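Side-chain contacts in PTS-dependent dihydroxyacetone kinase operon regulatory protein (Escherichia coli, PDB 4LRZ), which activates transcription of the dhaKLM operon from a sigma-70 promoter and represses its own expression, its sensor region being the part described here: residues G215-D220 against Q226-Q231; I286-I291 against T297-L302. One frame throughout, in Å; residues are numbered along the deposited sequence.

Contact 1: residues G215-D220 against Q226-Q231; sequences GVISWD and QFINAQ
The carbonyl oxygen of Ser218 takes two backbone N-H groups from the facing strand: Gln226 N lies 2.6 Å from Ser218 O in a nearly straight bond, and Phe227 N adds a weak one at 3.4 Å from the same Ser218 O. Two residues set against one is the mark of a classic beta bulge. Ser218 N returns a bond to Phe227 O at 2.8 Å, and beyond the bulge Asn229 N reaches Val216 O at 3.1 Å.

Phe227 and Ser218 share one side of the sheet. Phe227 CG stands between the backbone N and the carbonyl carbon (chi1 48°), which brings the ring against Ser218 CB: this carbon sits over one face, offset toward the rim and 3.4 Å from the ring centroid, a CH-pi contact. Val216 CG2 meets the edge of the same ring in its plane, 3.6 Å from Phe227 CE1. Ser218 OG lies near the ring rim, 3.4 Å from Phe227 CZ, while its hydrogen bond goes to Phe299 O, and Leu209 of helix 174-211 packs on both Val216 and Phe227. On the other side Ile217 and Ile228 lie alongside each other, CG1 to CG1 at 3.7 Å. Asn229, the single residue between strand 225-228 and helix 230-235, is at the N-cap, and the chain turns from strand to helix there, as after the opening beta hairpin of a PAS fold.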
# COMPACT_ATOMS: atom_id res chain seq x y z
N GLY F 215 12.74 15.88 30.18
CA GLY F 215 12.19 16.74 29.14
C GLY F 215 12.75 16.29 27.80
O GLY F 215 13.89 15.83 27.74
N VAL F 216 11.96 16.40 26.75
CA VAL F 216 12.48 16.09 25.41
C VAL F 216 12.00 16.99 24.29
O VAL F 216 10.82 17.38 24.24
CB VAL F 216 12.50 14.54 25.02
CG1 VAL F 216 11.76 13.69 26.01
CG2 VAL F 216 12.08 14.29 23.55
N ILE F 217 12.94 17.33 23.42
CA ILE F 217 12.69 18.12 22.24
C ILE F 217 13.36 17.36 21.13
O ILE F 217 14.48 16.87 21.30
CB ILE F 217 13.33 19.50 22.40
CG1 ILE F 217 12.53 20.34 23.36
CG2 ILE F 217 13.33 20.27 21.11
CD1 ILE F 217 13.38 21.03 24.39
N SER F 218 12.71 17.24 19.99
CA SER F 218 13.31 16.53 18.88
C SER F 218 13.03 17.20 17.57
O SER F 218 11.88 17.60 17.29
CB SER F 218 12.82 15.11 18.84
OG SER F 218 13.40 14.40 17.75
N TRP F 219 14.06 17.29 16.75
CA TRP F 219 13.88 17.90 15.44
C TRP F 219 14.43 17.11 14.25
O TRP F 219 15.23 16.17 14.39
CB TRP F 219 14.33 19.37 15.45
CG TRP F 219 15.79 19.56 15.67
CD1 TRP F 219 16.75 19.67 14.71
CD2 TRP F 219 16.47 19.67 16.93
NE1 TRP F 219 17.98 19.84 15.28
CE2 TRP F 219 17.84 19.84 16.64
CE3 TRP F 219 16.06 19.64 18.27
CZ2 TRP F 219 18.81 20.01 17.64
CZ3 TRP F 219 17.01 19.79 19.27
CH2 TRP F 219 18.38 19.97 18.94
N ASP F 220 13.98 17.56 13.08
CA ASP F 220 14.19 17.04 11.73
C ASP F 220 15.57 17.31 11.18
O ASP F 220 16.25 18.17 11.72
CB ASP F 220 13.26 17.85 10.80
CG ASP F 220 12.28 17.00 10.17
OD1 ASP F 220 11.39 17.46 9.46
OD2 ASP F 220 12.44 15.80 10.39
N GLN F 226 9.78 17.98 15.84
CA GLN F 226 8.88 16.86 15.61
C GLN F 226 8.09 16.52 16.84
O GLN F 226 6.94 16.11 16.72
CB GLN F 226 9.61 15.59 15.07
CG GLN F 226 10.27 15.81 13.72
CD GLN F 226 9.29 16.31 12.69
OE1 GLN F 226 9.34 17.49 12.29
NE2 GLN F 226 8.35 15.44 12.26
N PHE F 227 8.72 16.63 18.01
CA PHE F 227 8.03 16.40 19.27
C PHE F 227 8.68 17.13 20.42
O PHE F 227 9.90 17.41 20.39
CB PHE F 227 7.81 14.91 19.62
CG PHE F 227 9.03 14.01 19.48
CD1 PHE F 227 9.91 13.81 20.54
CD2 PHE F 227 9.21 13.24 18.30
CE1 PHE F 227 11.02 12.92 20.42
CE2 PHE F 227 10.29 12.38 18.14
CZ PHE F 227 11.20 12.20 19.21
N ILE F 228 7.86 17.45 21.41
CA ILE F 228 8.28 18.07 22.66
C ILE F 228 7.30 17.64 23.74
O ILE F 228 6.08 17.67 23.53
CB ILE F 228 8.33 19.62 22.52
CG1 ILE F 228 8.87 20.27 23.78
CG2 ILE F 228 6.93 20.21 22.18
CD1 ILE F 228 9.11 21.78 23.62
N ASN F 229 7.79 17.21 24.90
CA ASN F 229 6.87 16.79 25.95
C ASN F 229 6.56 17.95 26.91
O ASN F 229 7.22 18.98 26.82
CB ASN F 229 7.27 15.48 26.67
CG ASN F 229 8.59 15.57 27.46
OD1 ASN F 229 9.00 14.57 28.04
ND2 ASN F 229 9.27 16.70 27.43
N ALA F 230 5.56 17.79 27.76
CA ALA F 230 5.17 18.84 28.71
C ALA F 230 6.36 19.39 29.50
O ALA F 230 6.49 20.60 29.65
CB ALA F 230 4.05 18.35 29.67
N GLN F 231 7.22 18.49 29.96
CA GLN F 231 8.36 18.79 30.80
C GLN F 231 9.35 19.74 30.11
O GLN F 231 9.86 20.68 30.73
CB GLN F 231 9.08 17.49 31.23
CG GLN F 231 8.20 16.39 31.90
CD GLN F 231 7.37 15.51 30.92
OE1 GLN F 231 6.46 15.98 30.22
NE2 GLN F 231 7.67 14.20 30.90

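Contact 2: residues I286-I291 against T297-L302; sequences ITLKPI and TSFILL
Leu288 and Phe299 meet obliquely on one side of the C-terminal antiparallel hairpin of the PAS fold, where strands 281-293 and 296-304 run side by side in the sheet. Leu288 CD2 comes within 3.8 Å of Phe299 CD1, and Leu288 CD1 reaches across to Leu301 CB at 4.4 Å. With CG anti to the backbone N (chi1 -179°), both leucine methyls are brought to the aromatic ring. Pro290 continues this row, its CB 4.2 Å from Phe299 CE1, and at the far end Ile286 CD1 touches Leu301 CD1 at 3.6 Å. Replacing Leu288 with an alanine would probably open a gap beside Phe299 and leave its ring less firmly held on that side.

The opposite side of the hairpin pairs Thr287 with Leu302, Lys289 with Ile300 and Ile291 with Ser298. Here Ile291 crosses Ile300 obliquely, CD1 to CG1 at 4.0 Å, and Thr287 lies beside Leu302, both pointing the same way. The threonine hydroxyl is turned to His304 and His270 N, whereas Lys289 carries its amine off to a salt bridge with Glu210 of the second subunit, placing this side against the dimer partner.

Outside these pairs, Leu258 of helix 256-264 packs on Ile286, Leu288 and Leu301, and the ring of Phe299 meets that of Trp219, their planes about 35° apart. Between the strands, six backbone hydrogen bonds set the register, two for each of the pairs Thr287-Leu302, Lys289-Ile300 and Ile291-Ser298. The straightest is Lys289 N to Ile300 O, 2.7 Å long with an N-H...O angle of 177°.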
# COMPACT_ATOMS: atom_id res chain seq x y z
N ILE F 286 21.91 18.35 30.07
CA ILE F 286 21.32 17.85 28.85
C ILE F 286 22.01 16.60 28.35
O ILE F 286 23.10 16.27 28.80
CB ILE F 286 21.38 18.92 27.75
CG1 ILE F 286 22.82 19.08 27.25
CG2 ILE F 286 20.82 20.23 28.25
CD1 ILE F 286 22.94 19.54 25.84
N THR F 287 21.35 15.92 27.42
CA THR F 287 21.95 14.89 26.56
C THR F 287 21.53 15.19 25.14
O THR F 287 20.40 15.61 24.90
CB THR F 287 21.50 13.45 26.96
OG1 THR F 287 22.27 13.00 28.09
CG2 THR F 287 21.72 12.45 25.82
N LEU F 288 22.44 15.03 24.20
CA LEU F 288 22.10 15.20 22.79
C LEU F 288 22.33 13.92 22.06
O LEU F 288 23.43 13.41 22.02
CB LEU F 288 22.92 16.31 22.12
CG LEU F 288 22.49 16.46 20.65
CD1 LEU F 288 21.33 17.43 20.53
CD2 LEU F 288 23.64 16.92 19.77
N LYS F 289 21.26 13.41 21.46
CA LYS F 289 21.28 12.14 20.75
C LYS F 289 21.09 12.38 19.27
O LYS F 289 20.01 12.72 18.83
CB LYS F 289 20.18 11.22 21.29
CG LYS F 289 19.98 9.93 20.55
CD LYS F 289 21.07 8.90 20.85
CE LYS F 289 20.54 7.50 20.64
NZ LYS F 289 21.65 6.55 20.40
N PRO F 290 22.17 12.27 18.48
CA PRO F 290 22.03 12.29 17.01
C PRO F 290 21.29 11.08 16.51
O PRO F 290 21.42 10.00 17.10
CB PRO F 290 23.49 12.21 16.51
CG PRO F 290 24.35 12.62 17.71
CD PRO F 290 23.58 12.16 18.92
N ILE F 291 20.51 11.24 15.45
CA ILE F 291 19.91 10.10 14.75
C ILE F 291 20.31 10.20 13.30
O ILE F 291 19.95 11.16 12.61
CB ILE F 291 18.36 10.10 14.81
CG1 ILE F 291 17.84 10.05 16.25
CG2 ILE F 291 17.77 8.92 14.00
CD1 ILE F 291 16.35 10.49 16.36
N THR F 297 20.68 14.05 9.33
CA THR F 297 20.76 13.78 10.75
C THR F 297 19.62 14.49 11.45
O THR F 297 19.33 15.63 11.13
CB THR F 297 22.13 14.21 11.35
OG1 THR F 297 23.17 13.71 10.51
CG2 THR F 297 22.32 13.67 12.78
N SER F 298 18.95 13.77 12.34
CA SER F 298 17.93 14.30 13.23
C SER F 298 18.52 14.27 14.64
O SER F 298 19.53 13.57 14.88
CB SER F 298 16.69 13.40 13.18
OG SER F 298 15.98 13.57 11.98
N PHE F 299 17.87 14.98 15.56
CA PHE F 299 18.36 15.10 16.92
C PHE F 299 17.31 14.89 17.98
O PHE F 299 16.14 15.20 17.78
CB PHE F 299 19.03 16.45 17.12
CG PHE F 299 20.28 16.63 16.29
CD1 PHE F 299 21.50 16.12 16.74
CD2 PHE F 299 20.22 17.26 15.04
CE1 PHE F 299 22.66 16.27 15.97
CE2 PHE F 299 21.38 17.42 14.25
CZ PHE F 299 22.60 16.91 14.72
N ILE F 300 17.72 14.31 19.09
CA ILE F 300 16.92 14.35 20.30
C ILE F 300 17.71 15.04 21.39
O ILE F 300 18.89 14.76 21.57
CB ILE F 300 16.52 12.98 20.81
CG1 ILE F 300 15.62 12.30 19.80
CG2 ILE F 300 15.79 13.14 22.18
CD1 ILE F 300 15.21 10.90 20.24
N LEU F 301 17.05 15.96 22.08
CA LEU F 301 17.65 16.65 23.21
C LEU F 301 16.83 16.37 24.43
O LEU F 301 15.63 16.64 24.46
CB LEU F 301 17.74 18.15 22.94
CG LEU F 301 18.20 19.06 24.07
CD1 LEU F 301 19.69 18.87 24.35
CD2 LEU F 301 17.91 20.49 23.72
N LEU F 302 17.49 15.81 25.44
CA LEU F 302 16.87 15.55 26.72
C LEU F 302 17.32 16.50 27.81
O LEU F 302 18.51 16.80 27.95
CB LEU F 302 17.10 14.11 27.16
CG LEU F 302 16.53 13.10 26.20
CD1 LEU F 302 17.63 12.51 25.37
CD2 LEU F 302 15.90 12.03 26.97

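In the fold
Contact 1 closes before contact 2 opens along the chain, yet their centres lie only about 10 Å apart, because both hairpins belong to one antiparallel sheet of the PAS domain. Strand 215-219 of the first lies beside strand 296-304 of the second, which gives the sheet its 2-1-5-4-3 order. Across this seam Ile217 O probably accepts a hydrogen bond from Leu301 N, at 2.8 Å. The first and last strands of the sheet are thereby neighbours, the last one central, with contact 1 at the border of the sheet within this chain and contact 2 further in. Both contacts also touch the second subunit, consistent with the sheet taking part in dimerisation of the sensor region.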